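Side-chain contacts in cytochrome P450 monooxygenase (Rhodococcus sp. ECU0066, PDB 6KBH), which probably works as a self-sufficient monooxygenase, activating oxygen at a heme with electrons delivered through FMN and a [2Fe-2S] cluster: residues Ser30-Pro35 against Glu346-Ala351; Asp44-Pro49 against Pro71-Trp76; Val211-Arg216 against Ala331-Val336. One frame throughout, in Å; residues are numbered along the deposited sequence.

Contact 1: residues Ser30-Pro35 against Glu346-Ala351; sequences SPTGCP and EVPAGA
Thr32, in a type I turn running from Ser30 to Gly33, faces Pro348, where strand 345-347 gives way to a type II turn ending at Ala351; their CA atoms lie 7.4 Å apart. The contact itself is a single methyl group. Thr32 CG2 comes within 3.9 Å of Pro348 CD, and the threonine side chain and the proline ring cross at about a right angle. The same methyl is also 3.9 Å from Glu346 O, so it rests against both the proline ring and the Glu346 carbonyl oxygen by van der Waals packing. What directs the methyl at Pro348 is the threonine torsion: OG1 sits between the backbone N and the carbonyl carbon (chi1 51°), on the side of Ser30 OG, and CG2 takes the position anti to the carbonyl carbon. Little surface is buried and the site is far from the cofactors. The loop before helix 38-41 is thus laid beside the two-stranded hairpin 340-342/345-347, in which Val347 pairs with Thr340. Beyond Pro348, Gly350 and Ala351 bond to Val336 of strand 332-336, while Trp76 of strand 76-78 packs against Ser30, Pro31, Thr32 and Ala351.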
loop_
_atom_site.group_PDB
_atom_site.type_symbol
_atom_site.label_atom_id
_atom_site.label_comp_id
_atom_site.label_asym_id
_atom_site.label_seq_id
_atom_site.Cartn_x
_atom_site.Cartn_y
_atom_site.Cartn_z
ATOM N N SER A 30 -40.153 -6.925 6.701
ATOM C CA SER A 30 -39.329 -5.819 6.261
ATOM C C SER A 30 -40.225 -4.656 5.843
ATOM O O SER A 30 -41.433 -4.826 5.660
ATOM C CB SER A 30 -38.436 -6.257 5.102
ATOM O OG SER A 30 -39.144 -6.203 3.876
ATOM N N PRO A 31 -39.666 -3.451 5.695
ATOM C CA PRO A 31 -40.474 -2.337 5.173
ATOM C C PRO A 31 -41.034 -2.589 3.783
ATOM O O PRO A 31 -41.950 -1.873 3.361
ATOM C CB PRO A 31 -39.491 -1.159 5.178
ATOM C CG PRO A 31 -38.505 -1.504 6.242
ATOM C CD PRO A 31 -38.347 -2.996 6.170
ATOM N N THR A 32 -40.518 -3.580 3.057
ATOM C CA THR A 32 -41.041 -3.948 1.749
ATOM C C THR A 32 -42.139 -5.002 1.826
ATOM O O THR A 32 -42.513 -5.567 0.793
ATOM C CB THR A 32 -39.910 -4.454 0.846
ATOM O OG1 THR A 32 -39.171 -5.474 1.531
ATOM C CG2 THR A 32 -38.970 -3.315 0.469
ATOM N N GLY A 33 -42.660 -5.285 3.019
ATOM C CA GLY A 33 -43.691 -6.284 3.181
ATOM C C GLY A 33 -43.219 -7.720 3.096
ATOM O O GLY A 33 -44.048 -8.633 3.216
ATOM N N CYS A 34 -41.923 -7.954 2.892
ATOM C CA CYS A 34 -41.414 -9.313 2.854
ATOM C C CYS A 34 -41.195 -9.841 4.270
ATOM O O CYS A 34 -40.886 -9.074 5.184
ATOM C CB CYS A 34 -40.103 -9.373 2.077
ATOM S SG CYS A 34 -40.265 -9.047 0.309
ATOM N N PRO A 35 -41.359 -11.146 4.478
ATOM C CA PRO A 35 -41.032 -11.728 5.784
ATOM C C PRO A 35 -39.551 -11.576 6.100
ATOM O O PRO A 35 -38.720 -11.349 5.221
ATOM C CB PRO A 35 -41.419 -13.205 5.626
ATOM C CG PRO A 35 -42.400 -13.222 4.499
ATOM C CD PRO A 35 -41.963 -12.132 3.568
ATOM N N GLU A 346 -34.858 -6.566 -2.827
ATOM C CA GLU A 346 -35.314 -5.222 -3.156
ATOM C C GLU A 346 -35.107 -4.291 -1.968
ATOM O O GLU A 346 -35.482 -4.616 -0.838
ATOM C CB GLU A 346 -36.786 -5.239 -3.564
ATOM C CG GLU A 346 -37.107 -6.195 -4.698
ATOM C CD GLU A 346 -38.249 -5.701 -5.559
ATOM O OE1 GLU A 346 -38.575 -4.497 -5.475
ATOM O OE2 GLU A 346 -38.821 -6.515 -6.315
ATOM N N VAL A 347 -34.506 -3.135 -2.227
ATOM C CA VAL A 347 -34.207 -2.142 -1.205
ATOM C C VAL A 347 -34.851 -0.829 -1.635
ATOM O O VAL A 347 -34.601 -0.368 -2.749
ATOM C CB VAL A 347 -32.693 -1.951 -0.998
ATOM C CG1 VAL A 347 -32.428 -1.023 0.172
ATOM C CG2 VAL A 347 -32.016 -3.297 -0.777
ATOM N N PRO A 348 -35.670 -0.200 -0.800
ATOM C CA PRO A 348 -36.394 0.999 -1.224
ATOM C C PRO A 348 -35.599 2.281 -1.010
ATOM O O PRO A 348 -34.602 2.323 -0.287
ATOM C CB PRO A 348 -37.635 0.978 -0.323
ATOM C CG PRO A 348 -37.136 0.362 0.939
ATOM C CD PRO A 348 -36.086 -0.650 0.541
ATOM N N ALA A 349 -36.070 3.338 -1.666
ATOM C CA ALA A 349 -35.494 4.658 -1.463
ATOM C C ALA A 349 -35.757 5.125 -0.038
ATOM O O ALA A 349 -36.859 4.963 0.494
ATOM C CB ALA A 349 -36.076 5.656 -2.462
ATOM N N GLY A 350 -34.733 5.706 0.581
ATOM C CA GLY A 350 -34.791 6.078 1.974
ATOM C C GLY A 350 -34.243 5.034 2.923
ATOM O O GLY A 350 -33.968 5.355 4.084
ATOM N N ALA A 351 -34.078 3.796 2.462
ATOM C CA ALA A 351 -33.493 2.757 3.295
ATOM C C ALA A 351 -32.070 3.132 3.691
ATOM O O ALA A 351 -31.330 3.756 2.926
ATOM C CB ALA A 351 -33.492 1.418 2.562
#

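Contact 2: residues Asp44-Pro49 against Pro71-Trp76; sequences DPFTGP and PELGYW
Asp44 meets Glu72 along nearly the whole of its short side chain. Its CB starts 4.1 Å from Glu72 CG. One bond further on, Asp44 CG, set anti to the backbone N (chi1 -173°), is 3.7 Å from that same methylene. Asp44 OD1 closes in to 3.4 Å of Glu72 CG, and it has a second task: it accepts a hydrogen bond of 3.0 Å from Phe46 N, with an N-H...O angle of 158°, which makes an Asx turn. The donor comes from well above the carboxylate plane rather than within it, and the bond pins the carboxylate over the turn. The two acids therefore touch through an oxygen and a methylene; Asp44 OD1 and Glu72 OE2 stay 4.2 Å apart, their carboxylate planes turned 52° from each other. Glu72 folds at its CB-CG bond, and OE2 is paired with Arg216 in a salt bridge, which is likely to ease the closeness of two negative charges.

The apolar half lies deeper. Leu73 rests one branch, CD1, against two neighbouring rings: it is 4.0 Å from Pro45 CG and 3.9 Å from Phe46 CZ, meeting the aromatic ring at an oblique angle. Pro45 CG itself lies over one face of the Phe46 ring, offset toward the rim, so the proline and the phenylalanine present Leu73 with a joint surface.

In the fold, this ties the loop between helices 38-41 and 49-52 to the loop joining strands 67-69 and 76-78, at the outer end of the mixed sheet. Thr431 also touches Leu73, Arg216 packs on Phe46, and Trp76, at the end of that second loop, enters the sheet by backbone bonds to Lys352 and Leu354.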
loop_
_atom_site.group_PDB
_atom_site.type_symbol
_atom_site.label_atom_id
_atom_site.label_comp_id
_atom_site.label_asym_id
_atom_site.label_seq_id
_atom_site.Cartn_x
_atom_site.Cartn_y
_atom_site.Cartn_z
ATOM N N ASP A 44 -28.440 -8.486 16.283
ATOM C CA ASP A 44 -28.278 -7.328 17.150
ATOM C C ASP A 44 -26.828 -6.860 17.096
ATOM O O ASP A 44 -25.916 -7.618 17.453
ATOM C CB ASP A 44 -28.682 -7.654 18.587
ATOM C CG ASP A 44 -28.690 -6.428 19.485
ATOM O OD1 ASP A 44 -28.476 -5.308 18.981
ATOM O OD2 ASP A 44 -28.907 -6.583 20.700
ATOM N N PRO A 45 -26.573 -5.627 16.653
ATOM C CA PRO A 45 -25.201 -5.108 16.635
ATOM C C PRO A 45 -24.714 -4.575 17.973
ATOM O O PRO A 45 -23.562 -4.135 18.058
ATOM C CB PRO A 45 -25.281 -3.976 15.598
ATOM C CG PRO A 45 -26.685 -3.486 15.708
ATOM C CD PRO A 45 -27.530 -4.700 16.022
ATOM N N PHE A 46 -25.542 -4.599 19.017
ATOM C CA PHE A 46 -25.191 -3.961 20.278
ATOM C C PHE A 46 -24.786 -4.940 21.372
ATOM O O PHE A 46 -24.167 -4.519 22.354
ATOM C CB PHE A 46 -26.358 -3.099 20.776
ATOM C CG PHE A 46 -26.809 -2.068 19.782
ATOM C CD1 PHE A 46 -26.002 -0.986 19.472
ATOM C CD2 PHE A 46 -28.039 -2.182 19.154
ATOM C CE1 PHE A 46 -26.412 -0.036 18.554
ATOM C CE2 PHE A 46 -28.454 -1.236 18.236
ATOM C CZ PHE A 46 -27.636 -0.163 17.933
ATOM N N THR A 47 -25.110 -6.223 21.231
ATOM C CA THR A 47 -24.721 -7.216 22.221
ATOM C C THR A 47 -24.525 -8.560 21.534
ATOM O O THR A 47 -24.903 -8.755 20.374
ATOM C CB THR A 47 -25.762 -7.334 23.343
ATOM O OG1 THR A 47 -25.230 -8.126 24.413
ATOM C CG2 THR A 47 -27.024 -7.991 22.824
ATOM N N GLY A 48 -23.913 -9.486 22.263
ATOM C CA GLY A 48 -23.773 -10.847 21.806
ATOM C C GLY A 48 -22.718 -11.050 20.736
ATOM O O GLY A 48 -21.631 -10.460 20.764
ATOM N N PRO A 49 -23.046 -11.891 19.750
ATOM C CA PRO A 49 -22.013 -12.409 18.838
ATOM C C PRO A 49 -21.325 -11.343 18.003
ATOM O O PRO A 49 -20.164 -11.531 17.615
ATOM C CB PRO A 49 -22.796 -13.389 17.948
ATOM C CG PRO A 49 -24.082 -13.626 18.652
ATOM C CD PRO A 49 -24.385 -12.385 19.404
ATOM N N PRO A 71 -34.640 -6.133 12.276
ATOM C CA PRO A 71 -35.642 -5.441 13.108
ATOM C C PRO A 71 -35.057 -4.707 14.303
ATOM O O PRO A 71 -35.560 -3.631 14.646
ATOM C CB PRO A 71 -36.578 -6.578 13.533
ATOM C CG PRO A 71 -36.471 -7.563 12.417
ATOM C CD PRO A 71 -35.025 -7.527 12.007
ATOM N N GLU A 72 -34.014 -5.245 14.948
ATOM C CA GLU A 72 -33.462 -4.604 16.141
ATOM C C GLU A 72 -33.001 -3.183 15.836
ATOM O O GLU A 72 -33.453 -2.217 16.461
ATOM C CB GLU A 72 -32.313 -5.441 16.714
ATOM C CG GLU A 72 -31.688 -4.882 18.004
ATOM C CD GLU A 72 -32.661 -4.795 19.182
ATOM O OE1 GLU A 72 -33.718 -5.457 19.159
ATOM O OE2 GLU A 72 -32.359 -4.064 20.147
ATOM N N LEU A 73 -32.101 -3.039 14.875
ATOM C CA LEU A 73 -31.705 -1.739 14.359
ATOM C C LEU A 73 -32.582 -1.397 13.153
ATOM O O LEU A 73 -33.384 -2.207 12.701
ATOM C CB LEU A 73 -30.212 -1.761 14.026
ATOM C CG LEU A 73 -29.485 -0.624 13.320
ATOM C CD1 LEU A 73 -28.264 -0.229 14.110
ATOM C CD2 LEU A 73 -29.077 -1.121 11.965
ATOM N N GLY A 74 -32.466 -0.178 12.652
ATOM C CA GLY A 74 -33.376 0.209 11.595
ATOM C C GLY A 74 -32.898 0.008 10.171
ATOM O O GLY A 74 -33.552 0.505 9.249
ATOM N N TYR A 75 -31.797 -0.705 9.951
ATOM C CA TYR A 75 -31.142 -0.713 8.652
ATOM C C TYR A 75 -31.235 -2.069 7.971
ATOM O O TYR A 75 -31.524 -3.096 8.590
ATOM C CB TYR A 75 -29.654 -0.346 8.755
ATOM C CG TYR A 75 -29.310 1.031 9.288
ATOM C CD1 TYR A 75 -30.243 1.815 9.963
ATOM C CD2 TYR A 75 -28.037 1.547 9.108
ATOM C CE1 TYR A 75 -29.909 3.068 10.444
ATOM C CE2 TYR A 75 -27.701 2.793 9.577
ATOM C CZ TYR A 75 -28.634 3.552 10.246
ATOM O OH TYR A 75 -28.280 4.795 10.711
ATOM N N TRP A 76 -30.956 -2.048 6.673
ATOM C CA TRP A 76 -30.653 -3.246 5.906
ATOM C C TRP A 76 -29.161 -3.534 6.016
ATOM O O TRP A 76 -28.339 -2.617 5.966
ATOM C CB TRP A 76 -31.058 -3.051 4.444
ATOM C CG TRP A 76 -32.498 -2.677 4.296
ATOM C CD1 TRP A 76 -33.076 -1.480 4.622
ATOM C CD2 TRP A 76 -33.548 -3.503 3.790
ATOM N NE1 TRP A 76 -34.422 -1.515 4.351
ATOM C CE2 TRP A 76 -34.737 -2.745 3.839
ATOM C CE3 TRP A 76 -33.601 -4.813 3.302
ATOM C CZ2 TRP A 76 -35.964 -3.253 3.415
ATOM C CZ3 TRP A 76 -34.820 -5.315 2.882
ATOM C CH2 TRP A 76 -35.985 -4.536 2.942
#

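Contact 3: residues Val211-Arg216 against Ala331-Val336; sequences VNTWGR and AWRRLV. With HEM (protoporphyrin IX containing Fe), chain C.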
loop_
_atom_site.group_PDB
_atom_site.type_symbol
_atom_site.label_atom_id
_atom_site.label_comp_id
_atom_site.label_asym_id
_atom_site.label_seq_id
_atom_site.Cartn_x
_atom_site.Cartn_y
_atom_site.Cartn_z
ATOM N N VAL A 211 -20.151 5.410 21.354
ATOM C CA VAL A 211 -21.470 5.092 21.893
ATOM C C VAL A 211 -22.468 6.210 21.593
ATOM O O VAL A 211 -23.653 5.944 21.368
ATOM C CB VAL A 211 -21.370 4.805 23.405
ATOM C CG1 VAL A 211 -22.742 4.634 24.002
ATOM C CG2 VAL A 211 -20.537 3.555 23.648
ATOM N N ASN A 212 -22.014 7.466 21.553
ATOM C CA ASN A 212 -22.940 8.575 21.372
ATOM C C ASN A 212 -23.327 8.767 19.912
ATOM O O ASN A 212 -24.412 9.282 19.628
ATOM C CB ASN A 212 -22.348 9.863 21.964
ATOM C CG ASN A 212 -23.005 11.115 21.406
ATOM O OD1 ASN A 212 -24.080 11.512 21.857
ATOM N ND2 ASN A 212 -22.347 11.763 20.445
ATOM N N THR A 213 -22.471 8.383 18.974
ATOM C CA THR A 213 -22.846 8.406 17.565
ATOM C C THR A 213 -23.399 7.071 17.074
ATOM O O THR A 213 -24.359 7.053 16.296
ATOM C CB THR A 213 -21.648 8.819 16.690
ATOM O OG1 THR A 213 -21.261 10.162 17.018
ATOM C CG2 THR A 213 -22.001 8.758 15.215
ATOM N N TRP A 214 -22.841 5.947 17.528
ATOM C CA TRP A 214 -23.167 4.642 16.960
ATOM C C TRP A 214 -23.770 3.662 17.965
ATOM O O TRP A 214 -23.912 2.474 17.639
ATOM C CB TRP A 214 -21.917 4.030 16.319
ATOM C CG TRP A 214 -21.508 4.723 15.054
ATOM C CD1 TRP A 214 -22.112 4.621 13.834
ATOM C CD2 TRP A 214 -20.414 5.631 14.883
ATOM N NE1 TRP A 214 -21.463 5.403 12.917
ATOM C CE2 TRP A 214 -20.415 6.035 13.533
ATOM C CE3 TRP A 214 -19.432 6.140 15.739
ATOM C CZ2 TRP A 214 -19.472 6.924 13.017
ATOM C CZ3 TRP A 214 -18.493 7.024 15.222
ATOM C CH2 TRP A 214 -18.522 7.406 13.875
ATOM N N GLY A 215 -24.149 4.119 19.162
ATOM C CA GLY A 215 -24.656 3.255 20.203
ATOM C C GLY A 215 -25.998 3.739 20.728
ATOM O O GLY A 215 -26.768 4.400 20.027
ATOM N N ARG A 216 -26.270 3.393 21.985
ATOM C CA ARG A 216 -27.524 3.743 22.655
ATOM C C ARG A 216 -27.189 4.449 23.963
ATOM O O ARG A 216 -27.284 3.857 25.048
ATOM C CB ARG A 216 -28.391 2.502 22.882
ATOM C CG ARG A 216 -29.041 1.967 21.603
ATOM C CD ARG A 216 -29.628 0.576 21.802
ATOM N NE ARG A 216 -30.445 0.147 20.666
ATOM C CZ ARG A 216 -30.945 -1.080 20.524
ATOM N NH1 ARG A 216 -30.709 -2.004 21.443
ATOM N NH2 ARG A 216 -31.677 -1.386 19.462
ATOM N N ALA A 331 -18.436 -1.669 10.684
ATOM C CA ALA A 331 -19.447 -1.450 9.663
ATOM C C ALA A 331 -19.526 0.039 9.379
ATOM O O ALA A 331 -19.072 0.865 10.172
ATOM C CB ALA A 331 -20.812 -1.997 10.097
ATOM N N TRP A 332 -20.106 0.371 8.230
ATOM C CA TRP A 332 -20.295 1.753 7.822
ATOM C C TRP A 332 -21.704 1.893 7.263
ATOM O O TRP A 332 -22.461 0.920 7.195
ATOM C CB TRP A 332 -19.226 2.189 6.813
ATOM C CG TRP A 332 -18.959 3.661 6.834
ATOM C CD1 TRP A 332 -19.110 4.537 5.800
ATOM C CD2 TRP A 332 -18.505 4.434 7.952
ATOM N NE1 TRP A 332 -18.773 5.805 6.201
ATOM C CE2 TRP A 332 -18.400 5.770 7.519
ATOM C CE3 TRP A 332 -18.178 4.127 9.277
ATOM C CZ2 TRP A 332 -17.979 6.799 8.362
ATOM C CZ3 TRP A 332 -17.761 5.150 10.115
ATOM C CH2 TRP A 332 -17.664 6.469 9.653
ATOM N N ARG A 333 -22.067 3.110 6.864
ATOM C CA ARG A 333 -23.465 3.417 6.604
ATOM C C ARG A 333 -23.625 4.244 5.338
ATOM O O ARG A 333 -22.825 5.142 5.061
ATOM C CB ARG A 333 -24.091 4.154 7.797
ATOM C CG ARG A 333 -24.118 3.310 9.061
ATOM C CD ARG A 333 -24.751 4.041 10.221
ATOM N NE ARG A 333 -23.955 5.168 10.677
ATOM C CZ ARG A 333 -24.405 6.097 11.509
ATOM N NH1 ARG A 333 -25.651 6.025 11.964
ATOM N NH2 ARG A 333 -23.618 7.095 11.880
ATOM N N ARG A 334 -24.676 3.931 4.582
ATOM C CA ARG A 334 -25.058 4.678 3.395
ATOM C C ARG A 334 -26.574 4.803 3.361
ATOM O O ARG A 334 -27.294 3.969 3.915
ATOM C CB ARG A 334 -24.549 4.006 2.110
ATOM C CG ARG A 334 -23.050 4.168 1.876
ATOM C CD ARG A 334 -22.700 5.605 1.515
ATOM N NE ARG A 334 -21.284 5.767 1.197
ATOM C CZ ARG A 334 -20.350 6.100 2.083
ATOM N NH1 ARG A 334 -20.673 6.305 3.351
ATOM N NH2 ARG A 334 -19.088 6.225 1.699
ATOM N N LEU A 335 -27.052 5.860 2.712
ATOM C CA LEU A 335 -28.478 6.138 2.589
ATOM C C LEU A 335 -28.897 5.900 1.145
ATOM O O LEU A 335 -28.420 6.588 0.236
ATOM C CB LEU A 335 -28.792 7.572 3.015
ATOM C CG LEU A 335 -30.205 8.103 2.757
ATOM C CD1 LEU A 335 -31.241 7.289 3.517
ATOM C CD2 LEU A 335 -30.294 9.576 3.132
ATOM N N VAL A 336 -29.780 4.921 0.935
ATOM C CA VAL A 336 -30.239 4.605 -0.412
ATOM C C VAL A 336 -31.093 5.752 -0.933
ATOM O O VAL A 336 -31.997 6.237 -0.242
ATOM C CB VAL A 336 -31.012 3.279 -0.422
ATOM C CG1 VAL A 336 -31.360 2.881 -1.842
ATOM C CG2 VAL A 336 -30.201 2.187 0.258
HETATM C CHA HEM C . -13.401 8.808 5.728
HETATM C CHB HEM C . -11.849 4.698 8.207
HETATM C CHC HEM C . -7.730 7.374 10.176
HETATM C CHD HEM C . -9.298 11.427 7.702
HETATM C C1A HEM C . -13.116 7.521 6.364
HETATM C C2A HEM C . -14.118 6.508 6.017
HETATM C C3A HEM C . -13.688 5.367 6.698
HETATM C C4A HEM C . -12.455 5.803 7.407
HETATM C CMA HEM C . -14.341 4.021 6.705
HETATM C CAA HEM C . -15.314 6.631 5.122
HETATM C CBA HEM C . -15.161 5.982 3.782
HETATM C CGA HEM C . -16.184 6.230 2.725
HETATM O O1A HEM C . -17.227 6.703 3.250
HETATM O O2A HEM C . -15.721 5.896 1.600
HETATM C C1B HEM C . -10.605 5.006 8.980
HETATM C C2B HEM C . -9.838 4.000 9.848
HETATM C C3B HEM C . -8.548 4.844 10.458
HETATM C C4B HEM C . -8.688 6.248 9.901
HETATM C CMB HEM C . -10.189 2.572 10.090
HETATM C CAB HEM C . -7.482 4.352 11.376
HETATM C CBB HEM C . -6.753 3.110 11.001
HETATM C C1C HEM C . -8.064 8.662 9.505
HETATM C C2C HEM C . -7.080 9.653 9.856
HETATM C C3C HEM C . -7.491 10.785 9.189
HETATM C C4C HEM C . -8.693 10.356 8.489
HETATM C CMC HEM C . -5.885 9.491 10.736
HETATM C CAC HEM C . -6.813 12.120 9.185
HETATM C CBC HEM C . -7.405 13.274 9.910
HETATM C C1D HEM C . -10.499 10.897 7.046
HETATM C C2D HEM C . -11.191 11.931 6.208
HETATM C C3D HEM C . -12.483 11.116 5.585
HETATM C C4D HEM C . -12.336 9.735 6.158
HETATM C CMD HEM C . -10.783 13.349 6.011
HETATM C CAD HEM C . -13.524 11.644 4.662
HETATM C CBD HEM C . -13.118 11.752 3.229
HETATM C CGD HEM C . -14.206 11.859 2.224
HETATM O O1D HEM C . -15.270 11.473 2.765
HETATM O O2D HEM C . -13.761 12.286 1.129
HETATM N NA HEM C . -12.086 7.115 7.221
HETATM N NB HEM C . -9.888 6.326 8.950
HETATM N NC HEM C . -9.071 9.072 8.661
HETATM N ND HEM C . -11.093 9.484 7.057
HETATM FE FE HEM C . -10.561 7.919 8.144
#
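Arg333 NH1 is gripped twice, by the carbonyl O of Glu101 and by Tyr75 OH, while NH2 bonds to Ala99 O; the guanidinium so held lies against Trp214. Its chain bends at chi3 (-68°), and one face of the planar group is covered by Trp214 CD1, 3.3 Å above it and offset toward the rim. Indole and guanidinium planes stand 65° apart. Trp214 NE1 and Arg333 NH2 are modelled 2.9 Å from each other, but both are donors and form no hydrogen bond. Thr213 completes this corner: its CG2 sits over the centre of the Trp214 ring and is 4.1 Å from Arg333 NH2.

Further round the indole, Trp214 CZ2 packs 3.8 Å from Trp332 CZ3. The six-membered rings lie obliquely, centroids 5.8 Å apart and planes at 41°. With an alanine in place of Trp214, Arg333 would probably lose the ring against its guanidinium face, and a gap would open beside the benzene end of Trp332.

Trp332 carries the packing through to the cofactor, whose methyl CMA lies over one face of its indole. On the next residue but one, Arg334 bends at chi2 and reaches the propionate: NH2 donates an almost straight hydrogen bond to heme O1A, though its modelled length is too short to be trusted. Arg334 NH1 gives a second bond, 3.0 Å long, to Arg333 O, which limits rotation of the guanidinium. His133, Arg137 and His391 also hydrogen-bond to the heme. A strand arginine set against a heme propionate is a familiar feature of the cytochrome P450 fold, here beside the pocket in which Cys393 binds the iron.

The three contacts run from surface to core around one mixed sheet. Contact 1 is at the surface and is van der Waals packing through one methyl; contact 2 is partly buried, with carboxylates on its outer side and Leu73 within; contact 3 is fully buried and reaches the heme. Strand 332-336 belongs to contact 3 and is tied by backbone bonds to the turn of contact 1. Trp76 joins contacts 1 and 2 by packing instead: it closes the loop of contact 2 and its indole lies against the loop of contact 1. Contacts 2 and 3 are nearest, their centres about 11 Å apart, and are joined by a salt bridge and by Phe46 packing on the backbone O of Trp214.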